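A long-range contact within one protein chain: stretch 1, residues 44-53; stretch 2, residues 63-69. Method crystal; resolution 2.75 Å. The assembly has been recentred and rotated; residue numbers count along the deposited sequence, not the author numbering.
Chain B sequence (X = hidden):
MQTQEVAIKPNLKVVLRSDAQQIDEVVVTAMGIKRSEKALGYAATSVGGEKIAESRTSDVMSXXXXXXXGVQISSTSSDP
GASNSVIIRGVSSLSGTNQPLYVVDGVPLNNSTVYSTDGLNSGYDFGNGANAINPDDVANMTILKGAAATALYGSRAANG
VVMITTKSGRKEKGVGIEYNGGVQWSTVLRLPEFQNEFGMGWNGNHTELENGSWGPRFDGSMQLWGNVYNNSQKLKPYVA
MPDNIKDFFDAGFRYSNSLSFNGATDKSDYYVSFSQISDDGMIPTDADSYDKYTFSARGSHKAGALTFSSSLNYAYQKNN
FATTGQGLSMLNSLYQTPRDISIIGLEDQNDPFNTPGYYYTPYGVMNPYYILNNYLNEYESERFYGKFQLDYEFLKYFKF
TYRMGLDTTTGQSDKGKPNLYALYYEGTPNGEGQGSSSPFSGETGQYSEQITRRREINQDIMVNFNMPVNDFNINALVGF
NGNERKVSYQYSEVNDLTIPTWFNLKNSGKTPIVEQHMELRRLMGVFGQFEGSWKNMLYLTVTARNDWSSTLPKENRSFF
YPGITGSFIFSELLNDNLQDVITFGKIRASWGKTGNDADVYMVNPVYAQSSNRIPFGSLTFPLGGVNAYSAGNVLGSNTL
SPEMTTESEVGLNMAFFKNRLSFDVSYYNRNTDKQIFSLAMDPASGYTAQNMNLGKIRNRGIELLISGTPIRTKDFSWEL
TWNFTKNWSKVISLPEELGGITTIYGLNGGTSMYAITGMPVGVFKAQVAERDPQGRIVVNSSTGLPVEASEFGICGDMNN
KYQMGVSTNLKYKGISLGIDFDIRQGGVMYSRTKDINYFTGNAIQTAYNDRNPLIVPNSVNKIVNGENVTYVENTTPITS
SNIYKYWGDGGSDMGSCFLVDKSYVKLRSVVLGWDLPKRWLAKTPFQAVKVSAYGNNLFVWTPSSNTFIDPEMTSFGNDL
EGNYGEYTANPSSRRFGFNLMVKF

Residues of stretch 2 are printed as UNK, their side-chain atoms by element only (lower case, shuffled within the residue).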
# COMPACT_ATOMS: atom_id res chain seq x y z
N ALA B 44 -0.03 29.99 39.35
CA ALA B 44 1.09 29.70 38.46
C ALA B 44 2.25 29.19 39.29
O ALA B 44 2.34 29.47 40.49
CB ALA B 44 1.50 30.93 37.65
N THR B 45 3.12 28.42 38.66
CA THR B 45 4.28 27.85 39.32
C THR B 45 5.51 28.04 38.44
O THR B 45 5.45 27.81 37.23
CB THR B 45 4.07 26.38 39.62
OG1 THR B 45 3.03 26.24 40.58
CG2 THR B 45 5.33 25.78 40.17
N SER B 46 6.61 28.48 39.05
CA SER B 46 7.87 28.66 38.34
C SER B 46 8.83 27.57 38.76
O SER B 46 8.93 27.25 39.94
CB SER B 46 8.49 30.03 38.61
OG SER B 46 7.58 31.07 38.31
N VAL B 47 9.52 26.98 37.79
CA VAL B 47 10.61 26.05 38.04
C VAL B 47 11.76 26.43 37.12
O VAL B 47 11.54 26.71 35.94
CB VAL B 47 10.22 24.59 37.80
CG1 VAL B 47 11.38 23.69 38.12
CG2 VAL B 47 9.04 24.23 38.63
N GLY B 48 12.95 26.44 37.65
CA GLY B 48 14.10 26.71 36.84
C GLY B 48 14.71 25.45 36.29
O GLY B 48 14.46 24.35 36.78
N GLY B 49 15.51 25.64 35.25
CA GLY B 49 15.99 24.50 34.49
C GLY B 49 16.77 23.52 35.33
O GLY B 49 16.74 22.32 35.09
N GLU B 50 17.47 24.03 36.34
CA GLU B 50 18.31 23.18 37.17
C GLU B 50 17.48 22.08 37.83
O GLU B 50 17.90 20.92 37.87
CB GLU B 50 19.02 24.05 38.19
CG GLU B 50 20.30 23.49 38.77
CD GLU B 50 20.86 24.40 39.83
OE1 GLU B 50 20.95 25.62 39.57
OE2 GLU B 50 21.17 23.90 40.92
N LYS B 51 16.29 22.42 38.31
CA LYS B 51 15.39 21.38 38.80
C LYS B 51 14.86 20.54 37.65
O LYS B 51 14.76 19.31 37.77
CB LYS B 51 14.22 21.98 39.57
CG LYS B 51 14.51 22.16 41.02
CD LYS B 51 13.32 21.75 41.84
CE LYS B 51 13.05 20.26 41.69
NZ LYS B 51 11.97 19.79 42.60
N ILE B 52 14.48 21.19 36.55
CA ILE B 52 14.04 20.46 35.36
C ILE B 52 15.06 19.40 34.99
O ILE B 52 14.72 18.24 34.74
CB ILE B 52 13.82 21.43 34.19
CG1 ILE B 52 12.92 22.58 34.57
CG2 ILE B 52 13.23 20.69 33.04
CD1 ILE B 52 11.51 22.20 34.69
N ALA B 53 16.34 19.78 35.00
CA ALA B 53 17.37 18.98 34.37
C ALA B 53 18.12 18.07 35.31
O ALA B 53 18.74 17.11 34.85
CB ALA B 53 18.38 19.90 33.68
N UNK B 63 10.02 14.71 34.87
CA UNK B 63 10.63 14.93 36.17
C UNK B 63 9.67 15.64 37.12
O UNK B 63 9.73 15.42 38.33
c UNK B 63 11.92 15.73 36.00
o UNK B 63 11.66 16.97 35.38
N UNK B 64 8.79 16.48 36.60
CA UNK B 64 7.84 17.23 37.41
C UNK B 64 6.62 16.41 37.79
O UNK B 64 5.62 17.00 38.22
c UNK B 64 8.60 19.32 36.22
c UNK B 64 9.24 19.91 37.44
c UNK B 64 8.16 20.42 35.29
c UNK B 64 7.42 18.49 36.67
N UNK B 65 6.66 15.10 37.67
CA UNK B 65 5.51 14.28 38.06
C UNK B 65 5.27 14.39 39.56
O UNK B 65 6.12 14.02 40.37
c UNK B 65 5.73 12.83 37.63
N UNK B 66 4.11 14.92 39.93
CA UNK B 66 3.76 15.04 41.33
C UNK B 66 4.48 16.13 42.09
O UNK B 66 4.59 16.05 43.31
N UNK B 67 4.98 17.15 41.40
CA UNK B 67 5.73 18.22 42.05
C UNK B 67 5.02 19.55 42.01
O UNK B 67 5.55 20.53 42.54
c UNK B 67 10.45 16.49 41.68
c UNK B 67 7.11 18.37 41.42
n UNK B 67 10.16 15.09 41.24
c UNK B 67 9.43 17.50 41.15
c UNK B 67 8.02 17.16 41.56
N UNK B 68 3.84 19.64 41.40
CA UNK B 68 3.16 20.91 41.19
C UNK B 68 1.66 20.68 41.33
O UNK B 68 1.11 19.76 40.72
c UNK B 68 3.46 21.51 39.80
c UNK B 68 5.31 22.28 38.32
c UNK B 68 2.73 22.81 39.63
c UNK B 68 4.95 21.74 39.64
N UNK B 69 1.01 21.51 42.13
CA UNK B 69 -0.39 21.29 42.41
C UNK B 69 -1.22 21.55 41.17
O UNK B 69 -1.00 22.52 40.45
c UNK B 69 -0.85 22.20 43.55

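Position 63 carries two side-chain atoms, one carbon followed by one oxygen, and that oxygen lies 3.4 Å from Ile52 O. A single carbon ending in oxygen is serine, so this is Ser63. Its CB points toward stretch 1, and at chi1 p the hydroxyl reaches the first helical turns there: Ser63 OG donates a weak hydrogen bond to Ile52 O, the one polar link across the contact.

Position 64 has four carbons and no heteroatom, forked at the second. One fork tip lies 3.8 Å from Ile52 CD1 and the other 4.4 Å from Val47 CG1. A fork one carbon beyond CB means leucine: Leu64, with chi1 m and chi2 t. Its CA-to-CB bond runs sideways, yet the end of the side chain comes nearer, so the forked end lies against both Ile52 and Val47, bridging helix and strand.

Position 65 shows one carbon, far from stretch 1, and is therefore alanine, Ala65. Position 66 has no side-chain atoms at all: Gly66. Its phi of 74° by itself favours glycine, and it sits inside a type II turn that starts at Leu64 and closes at position 67, whose backbone N donates to Leu64 O at 3.2 Å.

Position 67 holds four carbons in a row ending in nitrogen, and the third carbon of the row lies 3.7 Å from Lys51 NZ. Only lysine fits. Lys67 points its CB toward stretch 1, but its amine turns back to its own stretch, where Lys67 NZ donates to Ser63 O at 3.0 Å. What faces the other lysine is aliphatic.

Position 68 again has four carbons, now forked at the first, with one arm two carbons long. The one-carbon arm lies 3.6 Å from Thr45 OG1, and the tip of the longer arm lies 4.2 Å from Val47 CG2. Branching at CB identifies isoleucine, and Ile68 points toward the strand.

Position 69 has a single carbon, pointing sideways and making no contact: Ala69.

The rule is one of alternation and economy. In the strand, Thr45 and Val47 point toward stretch 2 while Ala44 and Ser46 point away, so every second residue serves the contact. Val47 is the shared surface, touched by both Leu64 and Ile68. Gly48 then caps the helix, its O receiving the N of Ile52 at 3.2 Å, and Ile52 extends the apolar patch. The turn separates Leu64 from Ile68 in sequence yet lets both reach Val47. With 321 Å² buried in total, the contact is small and mostly apolar.

Stretch 2 63-69: SLAGKIA
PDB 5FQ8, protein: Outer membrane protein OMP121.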